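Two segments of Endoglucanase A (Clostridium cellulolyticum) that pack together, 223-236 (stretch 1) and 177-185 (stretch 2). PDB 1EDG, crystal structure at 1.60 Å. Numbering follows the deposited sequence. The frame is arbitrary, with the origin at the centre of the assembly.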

# COMPACT_ATOMS: atom_id res chain seq x y z
N GLY A 223 -7.10 -8.78 -1.06
CA GLY A 223 -8.15 -9.70 -0.64
C GLY A 223 -8.85 -8.94 0.48
O GLY A 223 -8.63 -7.74 0.65
N TYR A 224 -9.66 -9.63 1.28
CA TYR A 224 -10.39 -8.99 2.38
C TYR A 224 -9.45 -8.20 3.31
O TYR A 224 -8.50 -8.75 3.87
CB TYR A 224 -11.17 -10.04 3.18
CG TYR A 224 -12.18 -9.46 4.15
CD1 TYR A 224 -13.44 -9.06 3.72
CD2 TYR A 224 -11.86 -9.28 5.49
CE1 TYR A 224 -14.36 -8.49 4.60
CE2 TYR A 224 -12.77 -8.71 6.38
CZ TYR A 224 -14.01 -8.31 5.93
OH TYR A 224 -14.88 -7.69 6.80
N VAL A 225 -9.75 -6.90 3.47
CA VAL A 225 -8.99 -5.93 4.28
C VAL A 225 -7.49 -5.94 3.97
O VAL A 225 -6.68 -5.49 4.79
CB VAL A 225 -9.18 -6.13 5.82
CG1 VAL A 225 -8.86 -4.84 6.57
CG2 VAL A 225 -10.57 -6.50 6.13
N ALA A 226 -7.14 -6.40 2.77
CA ALA A 226 -5.75 -6.50 2.32
C ALA A 226 -4.89 -7.32 3.30
O ALA A 226 -3.68 -7.12 3.39
CB ALA A 226 -5.14 -5.11 2.10
N SER A 227 -5.51 -8.23 4.05
CA SER A 227 -4.75 -9.04 4.99
C SER A 227 -4.07 -10.22 4.28
O SER A 227 -4.46 -10.60 3.17
CB SER A 227 -5.65 -9.56 6.12
OG SER A 227 -6.61 -10.47 5.64
N PRO A 228 -3.00 -10.76 4.87
CA PRO A 228 -2.32 -11.90 4.24
C PRO A 228 -3.31 -13.05 4.08
O PRO A 228 -3.36 -13.68 3.02
CB PRO A 228 -1.22 -12.23 5.25
CG PRO A 228 -0.89 -10.89 5.84
CD PRO A 228 -2.26 -10.29 6.06
N ASP A 229 -4.13 -13.29 5.11
CA ASP A 229 -5.13 -14.36 5.06
C ASP A 229 -6.20 -14.10 4.01
O ASP A 229 -6.75 -15.04 3.44
CB ASP A 229 -5.77 -14.56 6.43
CG ASP A 229 -4.85 -15.26 7.43
OD1 ASP A 229 -3.96 -16.01 6.99
OD2 ASP A 229 -5.03 -15.06 8.64
N GLY A 230 -6.50 -12.83 3.76
CA GLY A 230 -7.48 -12.49 2.75
C GLY A 230 -7.00 -12.88 1.36
O GLY A 230 -7.80 -13.16 0.47
N ALA A 231 -5.69 -12.91 1.18
CA ALA A 231 -5.11 -13.26 -0.11
C ALA A 231 -4.75 -14.74 -0.25
O ALA A 231 -4.71 -15.27 -1.36
CB ALA A 231 -3.89 -12.38 -0.39
N THR A 232 -4.48 -15.40 0.87
CA THR A 232 -4.09 -16.80 0.83
C THR A 232 -5.20 -17.83 1.01
O THR A 232 -5.01 -19.00 0.69
CB THR A 232 -2.94 -17.10 1.82
OG1 THR A 232 -3.35 -16.77 3.15
CG2 THR A 232 -1.69 -16.31 1.45
N ASN A 233 -6.36 -17.40 1.51
CA ASN A 233 -7.47 -18.33 1.72
C ASN A 233 -8.00 -18.88 0.39
O ASN A 233 -7.80 -18.28 -0.68
CB ASN A 233 -8.60 -17.70 2.55
CG ASN A 233 -9.45 -16.73 1.75
OD1 ASN A 233 -10.34 -17.14 0.99
ND2 ASN A 233 -9.20 -15.43 1.92
N ASP A 234 -8.69 -20.01 0.46
CA ASP A 234 -9.23 -20.67 -0.72
C ASP A 234 -10.29 -19.91 -1.50
O ASP A 234 -10.47 -20.16 -2.69
CB ASP A 234 -9.75 -22.06 -0.34
CG ASP A 234 -8.67 -22.96 0.23
OD1 ASP A 234 -7.55 -22.99 -0.32
OD2 ASP A 234 -8.94 -23.63 1.25
N TYR A 235 -10.99 -18.99 -0.85
CA TYR A 235 -12.03 -18.21 -1.51
C TYR A 235 -11.50 -17.09 -2.41
O TYR A 235 -12.23 -16.59 -3.27
CB TYR A 235 -13.02 -17.64 -0.49
CG TYR A 235 -13.80 -18.70 0.24
CD1 TYR A 235 -14.74 -19.48 -0.43
CD2 TYR A 235 -13.56 -18.97 1.59
CE1 TYR A 235 -15.43 -20.50 0.23
CE2 TYR A 235 -14.24 -19.99 2.26
CZ TYR A 235 -15.17 -20.75 1.57
OH TYR A 235 -15.84 -21.77 2.20
N PHE A 236 -10.25 -16.68 -2.20
CA PHE A 236 -9.66 -15.62 -3.01
C PHE A 236 -9.45 -16.08 -4.44
O PHE A 236 -8.87 -17.15 -4.68
CB PHE A 236 -8.31 -15.16 -2.42
CG PHE A 236 -7.65 -14.05 -3.20
CD1 PHE A 236 -8.07 -12.73 -3.05
CD2 PHE A 236 -6.61 -14.32 -4.08
CE1 PHE A 236 -7.47 -11.70 -3.78
CE2 PHE A 236 -6.00 -13.30 -4.82
CZ PHE A 236 -6.43 -11.99 -4.66
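Stretch 2, residues 177-185: ANEWWPELT

Stretch 2, residues 177-185, is an irregular segment with no regular helix or strand. It runs in the same general sense as stretch 1. Its residues meet partners of rising number: Trp180 lies nearest Val225 (CA to CA 6.5 Å), Pro182 nearest Gly230 (6.3 Å) and Leu184 nearest Asn233 (8.7 Å). The last spacing is wider, so the backbones are less close at this end. Together the two segments bury 459 Å², both sides summed.

Ala177 makes no contact. Asn178 supplies the one hydrogen bond between the stretches. Its carbonyl O accepts from Tyr224 OH at 2.8 Å, near the plane of the tyrosine ring. Its side chain has chi1 near -58° (m), and its end leads away from stretch 1.

Glu179 points its CA-to-CB bond away and uses its backbone. Its carbonyl O is 3.1 Å from Val225 CG2 and 3.7 Å from Tyr224 OH. The contact buries this oxygen, which has no hydrogen-bond partner in the model. The extended side chain (chi1 t, chi2 t) is bonded outside the two stretches.

Trp180 also starts away, but the end of its side chain comes nearer. With chi1 at -58° (m), the indole places CE3 3.8 Å from Val225 CG1, an apolar contact.

Trp181 has an extended backbone (phi/psi -164/133), and its CA-to-CB bond points away. Only its backbone comes close: its C lies 3.9 Å from Tyr224 CE2, and its N, buried without a partner, is 4.5 Å from Val225 CG2.

Pro182 has the largest covered area of stretch 2. Its CB lies 3.6 Å from Tyr224 CD2. Its CD is 3.5 Å from Ser227 OG, and its CG is 4.1 Å from Gly230 N and 4.2 Å from Asp229 CB. The proline ring therefore sits over the start of the helix 228-232. There Ser227 is the N-cap: its OG accepts from Gly230 N at 3.0 Å and donates to Tyr224 O at 3.1 Å.

The CA-to-CB bond of Glu183 points away, and the residue makes no contact with stretch 1. Leu184 points back toward stretch 1, with chi1 m and chi2 t. Its CD1 is 3.9 Å from Asn233 CB, just past the helix. Its CD2 is 3.9 Å from Tyr235 CD2, at the edge of that ring. Asn233 and Tyr235 both belong to the type I turn from Asn233 to Phe236, so one leucine packs against two residues of this turn.

Thr185 is out of reach.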

# COMPACT_ATOMS: atom_id res chain seq x y z
N ALA A 177 -18.59 -6.75 12.93
CA ALA A 177 -17.75 -7.30 13.98
C ALA A 177 -16.43 -7.84 13.42
O ALA A 177 -15.41 -7.81 14.10
CB ALA A 177 -18.49 -8.40 14.71
N ASN A 178 -16.47 -8.33 12.19
CA ASN A 178 -15.30 -8.88 11.53
C ASN A 178 -14.75 -7.91 10.48
O ASN A 178 -14.30 -8.32 9.42
CB ASN A 178 -15.63 -10.21 10.85
CG ASN A 178 -16.16 -11.24 11.83
OD1 ASN A 178 -17.28 -11.73 11.68
ND2 ASN A 178 -15.37 -11.56 12.84
N GLU A 179 -14.81 -6.62 10.79
CA GLU A 179 -14.32 -5.60 9.88
C GLU A 179 -12.81 -5.72 9.63
O GLU A 179 -12.35 -5.54 8.50
CB GLU A 179 -14.63 -4.20 10.42
CG GLU A 179 -14.10 -3.06 9.56
CD GLU A 179 -14.29 -1.68 10.18
OE1 GLU A 179 -15.08 -1.53 11.13
OE2 GLU A 179 -13.64 -0.73 9.70
N TRP A 180 -12.06 -6.06 10.68
CA TRP A 180 -10.61 -6.12 10.57
C TRP A 180 -9.94 -7.48 10.38
O TRP A 180 -8.71 -7.57 10.41
CB TRP A 180 -9.99 -5.37 11.75
CG TRP A 180 -10.43 -3.94 11.79
CD1 TRP A 180 -11.30 -3.37 12.68
CD2 TRP A 180 -10.07 -2.90 10.86
NE1 TRP A 180 -11.51 -2.05 12.35
CE2 TRP A 180 -10.77 -1.74 11.25
CE3 TRP A 180 -9.23 -2.85 9.74
CZ2 TRP A 180 -10.66 -0.53 10.55
CZ3 TRP A 180 -9.12 -1.65 9.05
CH2 TRP A 180 -9.83 -0.51 9.46
N TRP A 181 -10.73 -8.52 10.13
CA TRP A 181 -10.15 -9.85 9.93
C TRP A 181 -11.16 -10.78 9.28
O TRP A 181 -12.32 -10.84 9.70
CB TRP A 181 -9.66 -10.44 11.25
CG TRP A 181 -10.74 -10.63 12.29
CD1 TRP A 181 -11.52 -9.66 12.85
CD2 TRP A 181 -11.13 -11.86 12.89
NE1 TRP A 181 -12.37 -10.21 13.78
CE2 TRP A 181 -12.16 -11.56 13.82
CE3 TRP A 181 -10.72 -13.19 12.74
CZ2 TRP A 181 -12.77 -12.55 14.60
CZ3 TRP A 181 -11.34 -14.17 13.51
CH2 TRP A 181 -12.35 -13.84 14.43
N PRO A 182 -10.74 -11.51 8.24
CA PRO A 182 -11.61 -12.44 7.53
C PRO A 182 -11.90 -13.75 8.28
O PRO A 182 -11.20 -14.75 8.10
CB PRO A 182 -10.85 -12.69 6.22
CG PRO A 182 -9.43 -12.60 6.64
CD PRO A 182 -9.42 -11.41 7.57
N GLU A 183 -12.91 -13.72 9.15
CA GLU A 183 -13.31 -14.90 9.90
C GLU A 183 -14.13 -15.75 8.92
O GLU A 183 -15.33 -15.53 8.75
CB GLU A 183 -14.17 -14.50 11.10
CG GLU A 183 -14.86 -15.65 11.83
CD GLU A 183 -13.90 -16.72 12.32
OE1 GLU A 183 -13.63 -17.67 11.56
OE2 GLU A 183 -13.43 -16.62 13.47
N LEU A 184 -13.48 -16.72 8.29
CA LEU A 184 -14.12 -17.58 7.28
C LEU A 184 -15.38 -18.36 7.68
O LEU A 184 -16.02 -18.97 6.82
CB LEU A 184 -13.10 -18.53 6.66
CG LEU A 184 -11.95 -17.87 5.88
CD1 LEU A 184 -11.07 -18.96 5.30
CD2 LEU A 184 -12.50 -16.99 4.78
N THR A 185 -15.71 -18.38 8.96
CA THR A 185 -16.90 -19.09 9.41
C THR A 185 -18.12 -18.18 9.27
O THR A 185 -19.24 -18.66 9.10
CB THR A 185 -16.76 -19.54 10.89
OG1 THR A 185 -16.55 -18.39 11.73
CG2 THR A 185 -15.58 -20.49 11.05